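Side-chain contacts in UPF0311 protein RPA1785 (Rhodopseudomonas palustris, PDB 3C5O), which is of unknown function but folds as an antiparallel beta-barrel of the UPF0311 (DUF3237) family and assembles from four copies: residues 64-69 and 98-103; 113-118 and 140-145; 120-125 and 130-135. All coordinates share one frame; numbering follows the deposited sequence. Where two conformers were deposited one is given.

Interaction 1 of 3, residues 64-69 and 98-103; sequences PNELIE and LLRKLK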
loop_
_atom_site.group_PDB
_atom_site.type_symbol
_atom_site.label_atom_id
_atom_site.label_comp_id
_atom_site.label_asym_id
_atom_site.label_seq_id
_atom_site.Cartn_x
_atom_site.Cartn_y
_atom_site.Cartn_z
ATOM N N PRO B 64 -20.171 -1.862 -4.882
ATOM C CA PRO B 64 -21.526 -2.181 -5.327
ATOM C C PRO B 64 -22.472 -0.974 -5.342
ATOM O O PRO B 64 -23.466 -1.010 -6.058
ATOM C CB PRO B 64 -22.000 -3.261 -4.325
ATOM C CG PRO B 64 -20.770 -3.779 -3.673
ATOM C CD PRO B 64 -19.834 -2.576 -3.638
ATOM N N ASN B 65 -22.167 0.083 -4.585
ATOM C CA ASN B 65 -22.940 1.329 -4.680
ATOM C C ASN B 65 -22.443 2.276 -5.790
ATOM O O ASN B 65 -22.913 3.406 -5.897
ATOM C CB ASN B 65 -22.979 2.057 -3.327
ATOM C CG ASN B 65 -21.626 2.638 -2.928
ATOM O OD1 ASN B 65 -20.626 2.435 -3.608
ATOM N ND2 ASN B 65 -21.596 3.366 -1.818
ATOM N N GLU B 66 -21.470 1.826 -6.588
ATOM C CA GLU B 66 -20.996 2.553 -7.771
ATOM C C GLU B 66 -19.963 3.643 -7.491
ATOM O O GLU B 66 -19.487 4.286 -8.420
ATOM C CB GLU B 66 -22.137 3.103 -8.608
ATOM C CG GLU B 66 -23.125 2.023 -9.067
ATOM C CD GLU B 66 -22.974 1.689 -10.539
ATOM O OE1 GLU B 66 -24.038 1.587 -11.190
ATOM O OE2 GLU B 66 -21.822 1.557 -11.049
ATOM N N LEU B 67 -19.646 3.843 -6.214
ATOM C CA LEU B 67 -18.457 4.564 -5.794
ATOM C C LEU B 67 -17.265 3.971 -6.544
ATOM O O LEU B 67 -17.158 2.752 -6.679
ATOM C CB LEU B 67 -18.276 4.378 -4.283
ATOM C CG LEU B 67 -17.281 5.115 -3.359
ATOM C CD1 LEU B 67 -15.836 5.020 -3.798
ATOM C CD2 LEU B 67 -17.716 6.529 -3.099
ATOM N N ILE B 68 -16.394 4.830 -7.064
ATOM C CA ILE B 68 -15.161 4.367 -7.694
ATOM C C ILE B 68 -13.958 4.798 -6.879
ATOM O O ILE B 68 -13.803 5.977 -6.592
ATOM C CB ILE B 68 -15.026 4.874 -9.126
ATOM C CG1 ILE B 68 -16.222 4.389 -9.956
ATOM C CG2 ILE B 68 -13.731 4.359 -9.739
ATOM C CD1 ILE B 68 -16.221 4.909 -11.386
ATOM N N GLU B 69 -13.151 3.805 -6.482
ATOM C CA GLU B 69 -11.878 3.986 -5.818
ATOM C C GLU B 69 -10.815 4.106 -6.909
ATOM O O GLU B 69 -10.677 3.208 -7.733
ATOM C CB GLU B 69 -11.590 2.797 -4.895
ATOM C CG GLU B 69 -12.551 2.682 -3.697
ATOM C CD GLU B 69 -12.306 1.427 -2.844
ATOM O OE1 GLU B 69 -13.126 1.129 -1.946
ATOM O OE2 GLU B 69 -11.285 0.726 -3.057
ATOM N N LEU B 98 -26.085 9.611 -12.932
ATOM C CA LEU B 98 -24.981 10.385 -13.516
ATOM C C LEU B 98 -23.684 9.574 -13.598
ATOM O O LEU B 98 -22.942 9.653 -14.588
ATOM C CB LEU B 98 -24.798 11.706 -12.761
ATOM C CG LEU B 98 -26.000 12.667 -12.758
ATOM C CD1 LEU B 98 -25.849 13.774 -11.716
ATOM C CD2 LEU B 98 -26.240 13.265 -14.131
ATOM N N LEU B 99 -23.413 8.776 -12.572
ATOM C CA LEU B 99 -22.280 7.851 -12.645
ATOM C C LEU B 99 -22.442 6.945 -13.868
ATOM O O LEU B 99 -21.495 6.754 -14.630
ATOM C CB LEU B 99 -22.135 7.028 -11.357
ATOM C CG LEU B 99 -22.002 7.791 -10.036
ATOM C CD1 LEU B 99 -21.772 6.839 -8.863
ATOM C CD2 LEU B 99 -20.887 8.828 -10.112
ATOM N N ARG B 100 -23.659 6.435 -14.071
ATOM C CA ARG B 100 -23.972 5.624 -15.244
ATOM C C ARG B 100 -23.832 6.366 -16.584
ATOM O O ARG B 100 -23.298 5.800 -17.548
ATOM C CB ARG B 100 -25.355 4.993 -15.099
ATOM C CG ARG B 100 -25.383 3.855 -14.089
ATOM C CD ARG B 100 -26.784 3.613 -13.582
ATOM N NE ARG B 100 -26.802 2.646 -12.486
ATOM C CZ ARG B 100 -27.829 2.471 -11.659
ATOM N NH1 ARG B 100 -28.931 3.214 -11.787
ATOM N NH2 ARG B 100 -27.752 1.562 -10.692
ATOM N N LYS B 101 -24.295 7.619 -16.640
ATOM C CA LYS B 101 -24.008 8.508 -17.772
ATOM C C LYS B 101 -22.514 8.540 -18.083
ATOM O O LYS B 101 -22.122 8.428 -19.242
ATOM C CB LYS B 101 -24.466 9.941 -17.472
ATOM C CG LYS B 101 -25.556 10.528 -18.366
ATOM C CD LYS B 101 -25.481 12.061 -18.294
ATOM C CE LYS B 101 -26.261 12.782 -19.394
ATOM N NZ LYS B 101 -27.604 13.222 -18.927
ATOM N N LEU B 102 -21.684 8.701 -17.049
ATOM C CA LEU B 102 -20.226 8.769 -17.232
ATOM C C LEU B 102 -19.662 7.468 -17.799
ATOM O O LEU B 102 -18.805 7.497 -18.686
ATOM C CB LEU B 102 -19.489 9.141 -15.933
ATOM C CG LEU B 102 -19.484 10.591 -15.440
ATOM C CD1 LEU B 102 -18.736 10.699 -14.124
ATOM C CD2 LEU B 102 -18.905 11.547 -16.483
ATOM N N LYS B 103 -20.148 6.338 -17.281
ATOM C CA LYS B 103 -19.773 5.023 -17.781
ATOM C C LYS B 103 -20.032 4.902 -19.290
ATOM O O LYS B 103 -19.235 4.304 -20.019
ATOM C CB LYS B 103 -20.536 3.926 -17.029
ATOM C CG LYS B 103 -19.704 3.085 -16.071
ATOM C CD LYS B 103 -20.584 2.021 -15.422
ATOM C CE LYS B 103 -19.800 1.134 -14.471
ATOM N NZ LYS B 103 -20.722 0.300 -13.629
#

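Interaction 2 of 3, residues 113-118 and 140-145; sequences IYFRTR and AARHAD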
loop_
_atom_site.group_PDB
_atom_site.type_symbol
_atom_site.label_atom_id
_atom_site.label_comp_id
_atom_site.label_asym_id
_atom_site.label_seq_id
_atom_site.Cartn_x
_atom_site.Cartn_y
_atom_site.Cartn_z
ATOM N N ILE B 113 -20.658 15.925 -9.794
ATOM C CA ILE B 113 -19.916 14.727 -9.468
ATOM C C ILE B 113 -18.860 15.054 -8.430
ATOM O O ILE B 113 -18.085 15.998 -8.602
ATOM C CB ILE B 113 -19.269 14.091 -10.728
ATOM C CG1 ILE B 113 -20.335 13.689 -11.767
ATOM C CG2 ILE B 113 -18.385 12.893 -10.353
ATOM C CD1 ILE B 113 -21.391 12.722 -11.281
ATOM N N TYR B 114 -18.859 14.287 -7.339
ATOM C CA TYR B 114 -17.816 14.390 -6.332
ATOM C C TYR B 114 -16.622 13.619 -6.846
ATOM O O TYR B 114 -16.697 12.401 -7.019
ATOM C CB TYR B 114 -18.292 13.832 -4.981
ATOM C CG TYR B 114 -17.267 14.039 -3.877
ATOM C CD1 TYR B 114 -17.237 15.229 -3.143
ATOM C CD2 TYR B 114 -16.330 13.039 -3.565
ATOM C CE1 TYR B 114 -16.297 15.421 -2.129
ATOM C CE2 TYR B 114 -15.395 13.218 -2.561
ATOM C CZ TYR B 114 -15.377 14.408 -1.853
ATOM O OH TYR B 114 -14.458 14.582 -0.862
ATOM N N PHE B 115 -15.521 14.314 -7.111
ATOM C CA PHE B 115 -14.361 13.672 -7.690
ATOM C C PHE B 115 -13.085 14.289 -7.145
ATOM O O PHE B 115 -12.577 15.288 -7.696
ATOM C CB PHE B 115 -14.449 13.731 -9.219
ATOM C CG PHE B 115 -13.389 12.948 -9.940
ATOM C CD1 PHE B 115 -13.317 12.995 -11.330
ATOM C CD2 PHE B 115 -12.446 12.193 -9.248
ATOM C CE1 PHE B 115 -12.330 12.297 -12.035
ATOM C CE2 PHE B 115 -11.425 11.480 -9.946
ATOM C CZ PHE B 115 -11.371 11.536 -11.345
ATOM N N ARG B 116 -12.576 13.681 -6.067
ATOM C CA ARG B 116 -11.487 14.232 -5.283
ATOM C C ARG B 116 -10.446 13.163 -5.002
ATOM O O ARG B 116 -10.777 11.979 -4.777
ATOM C CB ARG B 116 -11.977 14.871 -3.968
ATOM C CG ARG B 116 -13.260 15.768 -4.089
ATOM C CD ARG B 116 -13.038 17.208 -4.624
ATOM N NE ARG B 116 -14.320 17.947 -4.635
ATOM C CZ ARG B 116 -15.194 17.943 -5.645
ATOM N NH1 ARG B 116 -14.928 17.290 -6.749
ATOM N NH2 ARG B 116 -16.332 18.625 -5.580
ATOM N N THR B 117 -9.186 13.589 -5.021
ATOM C CA THR B 117 -8.075 12.679 -4.896
ATOM C C THR B 117 -6.961 13.297 -4.069
ATOM O O THR B 117 -6.961 14.503 -3.784
ATOM C CB THR B 117 -7.440 12.369 -6.273
ATOM O OG1 THR B 117 -6.639 13.486 -6.667
ATOM C CG2 THR B 117 -8.469 12.121 -7.342
ATOM N N ARG B 118 -5.993 12.463 -3.698
ATOM C CA ARG B 118 -4.764 12.969 -3.086
ATOM C C ARG B 118 -3.613 12.577 -3.998
ATOM O O ARG B 118 -3.235 11.420 -4.025
ATOM C CB ARG B 118 -4.548 12.389 -1.701
ATOM C CG ARG B 118 -3.360 13.023 -1.027
ATOM C CD ARG B 118 -2.563 12.028 -0.229
ATOM N NE ARG B 118 -1.179 12.475 -0.143
ATOM C CZ ARG B 118 -0.254 11.917 0.624
ATOM N NH1 ARG B 118 -0.561 10.898 1.420
ATOM N NH2 ARG B 118 0.974 12.411 0.621
ATOM N N ALA B 140 -11.187 16.849 -9.508
ATOM C CA ALA B 140 -11.063 16.380 -10.889
ATOM C C ALA B 140 -12.361 16.369 -11.697
ATOM O O ALA B 140 -13.434 16.638 -11.157
ATOM C CB ALA B 140 -10.333 15.026 -10.936
ATOM N N ALA B 141 -12.250 16.106 -13.000
ATOM C CA ALA B 141 -13.404 16.043 -13.885
ATOM C C ALA B 141 -13.218 14.911 -14.897
ATOM O O ALA B 141 -12.155 14.802 -15.493
ATOM C CB ALA B 141 -13.600 17.364 -14.587
ATOM N N ARG B 142 -14.239 14.070 -15.061
ATOM C CA ARG B 142 -14.195 12.912 -15.962
ATOM C C ARG B 142 -14.845 13.306 -17.270
ATOM O O ARG B 142 -16.027 13.676 -17.297
ATOM C CB ARG B 142 -14.998 11.742 -15.392
ATOM C CG ARG B 142 -14.374 10.334 -15.430
ATOM C CD ARG B 142 -13.363 10.003 -16.548
ATOM N NE ARG B 142 -13.994 9.293 -17.669
ATOM C CZ ARG B 142 -13.957 7.980 -17.879
ATOM N NH1 ARG B 142 -13.303 7.165 -17.053
ATOM N NH2 ARG B 142 -14.574 7.480 -18.941
ATOM N N HIS B 143 -14.068 13.254 -18.346
ATOM C CA HIS B 143 -14.626 13.326 -19.690
ATOM C C HIS B 143 -14.404 11.989 -20.400
ATOM O O HIS B 143 -13.789 11.074 -19.841
ATOM C CB HIS B 143 -14.041 14.500 -20.450
ATOM C CG HIS B 143 -14.301 15.821 -19.788
ATOM N ND1 HIS B 143 -13.316 16.534 -19.132
ATOM C CD2 HIS B 143 -15.440 16.544 -19.659
ATOM C CE1 HIS B 143 -13.833 17.650 -18.646
ATOM N NE2 HIS B 143 -15.120 17.682 -18.956
ATOM N N ALA B 144 -14.908 11.862 -21.621
ATOM C CA ALA B 144 -14.910 10.568 -22.295
ATOM C C ALA B 144 -13.490 10.169 -22.654
ATOM O O ALA B 144 -13.147 8.976 -22.631
ATOM C CB ALA B 144 -15.793 10.617 -23.540
ATOM N N ASP B 145 -12.666 11.183 -22.934
ATOM C CA ASP B 145 -11.329 11.011 -23.505
ATOM C C ASP B 145 -10.196 11.368 -22.553
ATOM O O ASP B 145 -9.028 11.116 -22.853
ATOM C CB ASP B 145 -11.191 11.877 -24.771
ATOM C CG ASP B 145 -11.358 13.390 -24.490
ATOM O OD1 ASP B 145 -12.302 13.798 -23.769
ATOM O OD2 ASP B 145 -10.553 14.184 -25.014
#

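Interaction 3 of 3, residues 120-125 and 130-135; sequences RFETGH and WLMQYL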
loop_
_atom_site.group_PDB
_atom_site.type_symbol
_atom_site.label_atom_id
_atom_site.label_comp_id
_atom_site.label_asym_id
_atom_site.label_seq_id
_atom_site.Cartn_x
_atom_site.Cartn_y
_atom_site.Cartn_z
ATOM N N ARG B 120 0.263 12.343 -4.912
ATOM C CA ARG B 120 1.564 12.291 -4.265
ATOM C C ARG B 120 2.669 12.204 -5.329
ATOM O O ARG B 120 2.625 11.361 -6.223
ATOM C CB ARG B 120 1.635 11.089 -3.306
ATOM C CG ARG B 120 2.738 11.212 -2.254
ATOM C CD ARG B 120 2.988 9.913 -1.519
ATOM N NE ARG B 120 3.393 8.896 -2.469
ATOM C CZ ARG B 120 4.648 8.591 -2.776
ATOM N NH1 ARG B 120 4.873 7.653 -3.677
ATOM N NH2 ARG B 120 5.658 9.196 -2.178
ATOM N N PHE B 121 3.659 13.086 -5.218
ATOM C CA PHE B 121 4.719 13.226 -6.214
ATOM C C PHE B 121 6.062 12.768 -5.691
ATOM O O PHE B 121 6.351 12.912 -4.495
ATOM C CB PHE B 121 4.807 14.689 -6.668
ATOM C CG PHE B 121 3.487 15.252 -7.108
ATOM C CD1 PHE B 121 2.942 14.878 -8.323
ATOM C CD2 PHE B 121 2.787 16.133 -6.288
ATOM C CE1 PHE B 121 1.697 15.366 -8.725
ATOM C CE2 PHE B 121 1.548 16.659 -6.680
ATOM C CZ PHE B 121 1.001 16.266 -7.899
ATOM N N GLU B 122 6.855 12.204 -6.569
ATOM C CA GLU B 122 8.235 11.905 -6.293
ATOM C C GLU B 122 9.075 12.417 -7.423
ATOM O O GLU B 122 8.840 12.084 -8.556
ATOM C CB GLU B 122 8.452 10.408 -6.191
ATOM C CG GLU B 122 7.907 9.752 -4.976
ATOM C CD GLU B 122 8.250 8.280 -4.913
ATOM O OE1 GLU B 122 8.980 7.803 -5.770
ATOM O OE2 GLU B 122 7.815 7.597 -4.001
ATOM N N THR B 123 10.068 13.222 -7.085
ATOM C CA THR B 123 11.039 13.722 -8.045
ATOM C C THR B 123 12.397 14.066 -7.466
ATOM O O THR B 123 12.519 14.471 -6.353
ATOM C CB THR B 123 10.504 14.906 -8.798
ATOM O OG1 THR B 123 11.371 15.236 -9.857
ATOM C CG2 THR B 123 10.353 16.033 -7.927
ATOM N N GLY B 124 13.427 13.897 -8.264
ATOM C CA GLY B 124 14.764 14.229 -7.847
ATOM C C GLY B 124 15.176 15.637 -8.198
ATOM O O GLY B 124 16.038 16.212 -7.593
ATOM N N HIS B 125 14.526 16.184 -9.191
ATOM C CA HIS B 125 14.861 17.522 -9.730
ATOM C C HIS B 125 14.820 18.590 -8.639
ATOM O O HIS B 125 13.828 18.690 -7.917
ATOM C CB HIS B 125 13.927 17.939 -10.862
ATOM C CG HIS B 125 14.506 19.011 -11.753
ATOM N ND1 HIS B 125 14.664 20.322 -11.345
ATOM C CD2 HIS B 125 14.971 18.958 -13.026
ATOM C CE1 HIS B 125 15.206 21.024 -12.324
ATOM N NE2 HIS B 125 15.374 20.228 -13.363
ATOM N N TRP B 130 9.875 20.742 -3.793
ATOM C CA TRP B 130 8.695 21.125 -3.008
ATOM C C TRP B 130 7.503 20.177 -3.197
ATOM O O TRP B 130 6.639 20.112 -2.337
ATOM C CB TRP B 130 8.275 22.580 -3.293
ATOM C CG TRP B 130 7.804 22.853 -4.724
ATOM C CD1 TRP B 130 8.599 23.014 -5.830
ATOM C CD2 TRP B 130 6.451 23.003 -5.184
ATOM N NE1 TRP B 130 7.823 23.246 -6.940
ATOM C CE2 TRP B 130 6.505 23.239 -6.575
ATOM C CE3 TRP B 130 5.201 22.973 -4.555
ATOM C CZ2 TRP B 130 5.363 23.440 -7.350
ATOM C CZ3 TRP B 130 4.058 23.168 -5.338
ATOM C CH2 TRP B 130 4.152 23.402 -6.715
ATOM N N LEU B 131 7.456 19.460 -4.324
ATOM C CA LEU B 131 6.347 18.548 -4.616
ATOM C C LEU B 131 6.242 17.381 -3.615
ATOM O O LEU B 131 5.171 16.793 -3.447
ATOM C CB LEU B 131 6.410 18.026 -6.061
ATOM C CG LEU B 131 6.184 19.055 -7.183
ATOM C CD1 LEU B 131 6.188 18.356 -8.522
ATOM C CD2 LEU B 131 4.879 19.811 -7.011
HETATM N N MSE B 132 7.335 17.082 -2.921
HETATM C CA MSE B 132 7.316 16.034 -1.924
HETATM C C MSE B 132 7.375 16.562 -0.509
HETATM O O MSE B 132 7.501 15.776 0.431
HETATM C CB MSE B 132 8.486 15.087 -2.135
HETATM C CG MSE B 132 8.939 15.065 -3.551
HETATM SE SE MSE B 132 10.752 14.535 -3.593
HETATM C CE MSE B 132 10.398 12.651 -3.752
ATOM N N GLN B 133 7.266 17.875 -0.355
ATOM C CA GLN B 133 7.296 18.506 0.961
ATOM C C GLN B 133 5.926 19.007 1.467
ATOM O O GLN B 133 5.826 19.567 2.565
ATOM C CB GLN B 133 8.295 19.668 0.954
ATOM C CG GLN B 133 9.704 19.302 0.502
ATOM C CD GLN B 133 10.647 20.516 0.501
ATOM O OE1 GLN B 133 10.254 21.645 0.833
ATOM N NE2 GLN B 133 11.892 20.282 0.122
ATOM N N TYR B 134 4.885 18.818 0.663
ATOM C CA TYR B 134 3.525 19.252 0.988
ATOM C C TYR B 134 2.545 18.122 0.688
ATOM O O TYR B 134 2.841 17.236 -0.101
ATOM C CB TYR B 134 3.133 20.486 0.163
ATOM C CG TYR B 134 3.938 21.737 0.468
ATOM C CD1 TYR B 134 3.512 22.644 1.449
ATOM C CD2 TYR B 134 5.103 22.023 -0.226
ATOM C CE1 TYR B 134 4.238 23.801 1.730
ATOM C CE2 TYR B 134 5.854 23.176 0.058
ATOM C CZ TYR B 134 5.414 24.061 1.038
ATOM O OH TYR B 134 6.135 25.207 1.309
ATOM N N LEU B 135 1.380 18.162 1.315
ATOM C CA LEU B 135 0.268 17.337 0.880
ATOM C C LEU B 135 -0.483 18.100 -0.202
ATOM O O LEU B 135 -0.518 19.343 -0.189
ATOM C CB LEU B 135 -0.659 17.088 2.052
ATOM C CG LEU B 135 -1.608 15.909 2.117
ATOM C CD1 LEU B 135 -0.833 14.731 2.589
ATOM C CD2 LEU B 135 -2.699 16.233 3.116
HETATM O O HOH W 1 3.855 14.641 -3.020
#

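Interaction 1 of 3, residues 64-69 and 98-103
A small salt-bridge network, with an apolar touch beneath it, joins E66 in the loop leading into strand 68-78 to L99, R100 and K103 on the last turns of helix 96-103, at one end of the barrel. One carboxylate serves two bases, each of its oxygens taking one. OE1 of E66 accepts from NE of R100 at 3.2 Å, the N-H pointing at the oxygen with an angle of 150°. The carboxylate and guanidinium planes are turned 57° apart and OE1 is met nearly along its C-O axis, so NE alone makes the bond, NH2 standing farther off. OE2 of E66 receives NZ of K103 at 3.1 Å on its syn lone pair. Both basic chains cross the glutamate at about a right angle. The glutamate bends at chi2 (-106°), and this kink swings the carboxylate to the helix surface, where residues three apart present their basic ends together. Below the charges, methyl CD1 of L99 lies 3.8 Å from CB of E66 and 3.5 Å from the backbone O of E66; leucine suits this buried position on the inner side of the helix, while arginine and lysine suit the solvent-exposed one. OD1 of N65 accepts from N of L67 at 3.1 Å, an Asx turn with E66 as its middle residue. With two cations sharing it, the carboxylate is likely to remain ionised, and since R100 and K103 are exposed, solvent probably weakens each ion pair.

Interaction 2 of 3, residues 113-118 and 140-145
F115 on strand 114-122 and A140 on strand 136-142 meet through both backbone and side chain, and the two neighbouring strands run antiparallel, their short segments inclined at 127°. The hydrogen bonding here is one backbone link: N-H of A140 donates to O of F115 at 2.8 Å, nearly straight at 167°. A weak bond from NH1 of R116 reaches the same carbonyl oxygen at 3.2 Å.

The apolar part is a CH-pi contact. CB of A140 stands 3.5 Å from the centroid of the F115 ring, almost directly above its middle. The phenyl ring comes to lie there because CG is anti to the backbone N (chi1 -173°), which carries the ring across to the partner strand. Alanine fits because its single methyl can sit over a ring this close to the backbone. At the ring's edge, in its plane, lies the backbone N of R142, 4.0 Å from CD1 of F115. R92 makes a cation-pi contact with the same ring. A leucine in place of F115 would probably lose the flat face on which the A140 methyl rests and deprive the guanidinium of R92 of its cation-pi partner.

V147 of strand 146-154 also packs on F115, whereas Y114 bonds through OH to a second subunit. Neighbouring antiparallel strands of the closed eight-stranded barrel meet here, with alternate residues of strand 114-122 facing opposite sides: F115 buried, Y114 at the second subunit.

Interaction 3 of 3, residues 120-125 and 130-135
Selenomethionine M132 lays the end of its side chain along the backbone of residues 121-123. Its SE lies 3.3 Å from O of T123, and its terminal methyl CE is 3.4 Å from CA of E122, close to CB of the same residue as well. The bend at chi3 (90°) turns CE back toward E122 after the selenium has passed T123, so one flexible, unbranched chain can follow an uneven run of peptide. CG of M132 approaches O of F121 at 3.5 Å. The selenium itself is a labelling substitute for sulfur.

Beside it, F121 and L131 meet through their first carbons: CB to CB is 3.8 Å, the two side chains crossing obliquely. The ring of F121 presents its edge to O of L131, which lies in the ring plane, and F136 meets the same ring edge-to-face. Both residue types suit a buried place between strand and turn.

No direct hydrogen bond spans the two segments; a water does the bridging. It accepts from N of F121 at 2.7 Å and donates to O of L131 at 2.6 Å, satisfying an amide near the end of strand 114-122 and a carbonyl of the 3-10 turn together.

The carboxylate of E122 has its partners outside this packing. Its OE1 pairs with R33 of the third subunit, so the acid links its own strand to the assembly; in one of the two deposited conformers of R120, OE2 also takes NH1 and NH2 of that arginine. OG1 of T123 bonds to O of V83.

The chemistry thus divides: apolar and selenium contacts pack the turn onto the strand, with I28 of the third subunit also on M132; one water links an amide and a carbonyl that do not bond directly; and the glutamate, paired with R33 of the third subunit, probably stays ionised.

In the fold
Along the chain, interaction 1 comes first: it closes the stretch running through strands 68-78 and 83-93 into helix 96-103, and is complete before interaction 2 begins. Interaction 2 then pairs strand 114-122 with strand 136-142, and interaction 3 nests inside the loop it closes, tying the far end of strand 114-122 to the turn before strand 136-142. Interactions 1 and 2 touch where L98, L99 and L102 pack on I113, and L102 also meets R142. R118 and L135 join interactions 2 and 3. Interactions 1 and 3, their centres about 31 Å apart, lie on opposite sides of the chain's centre.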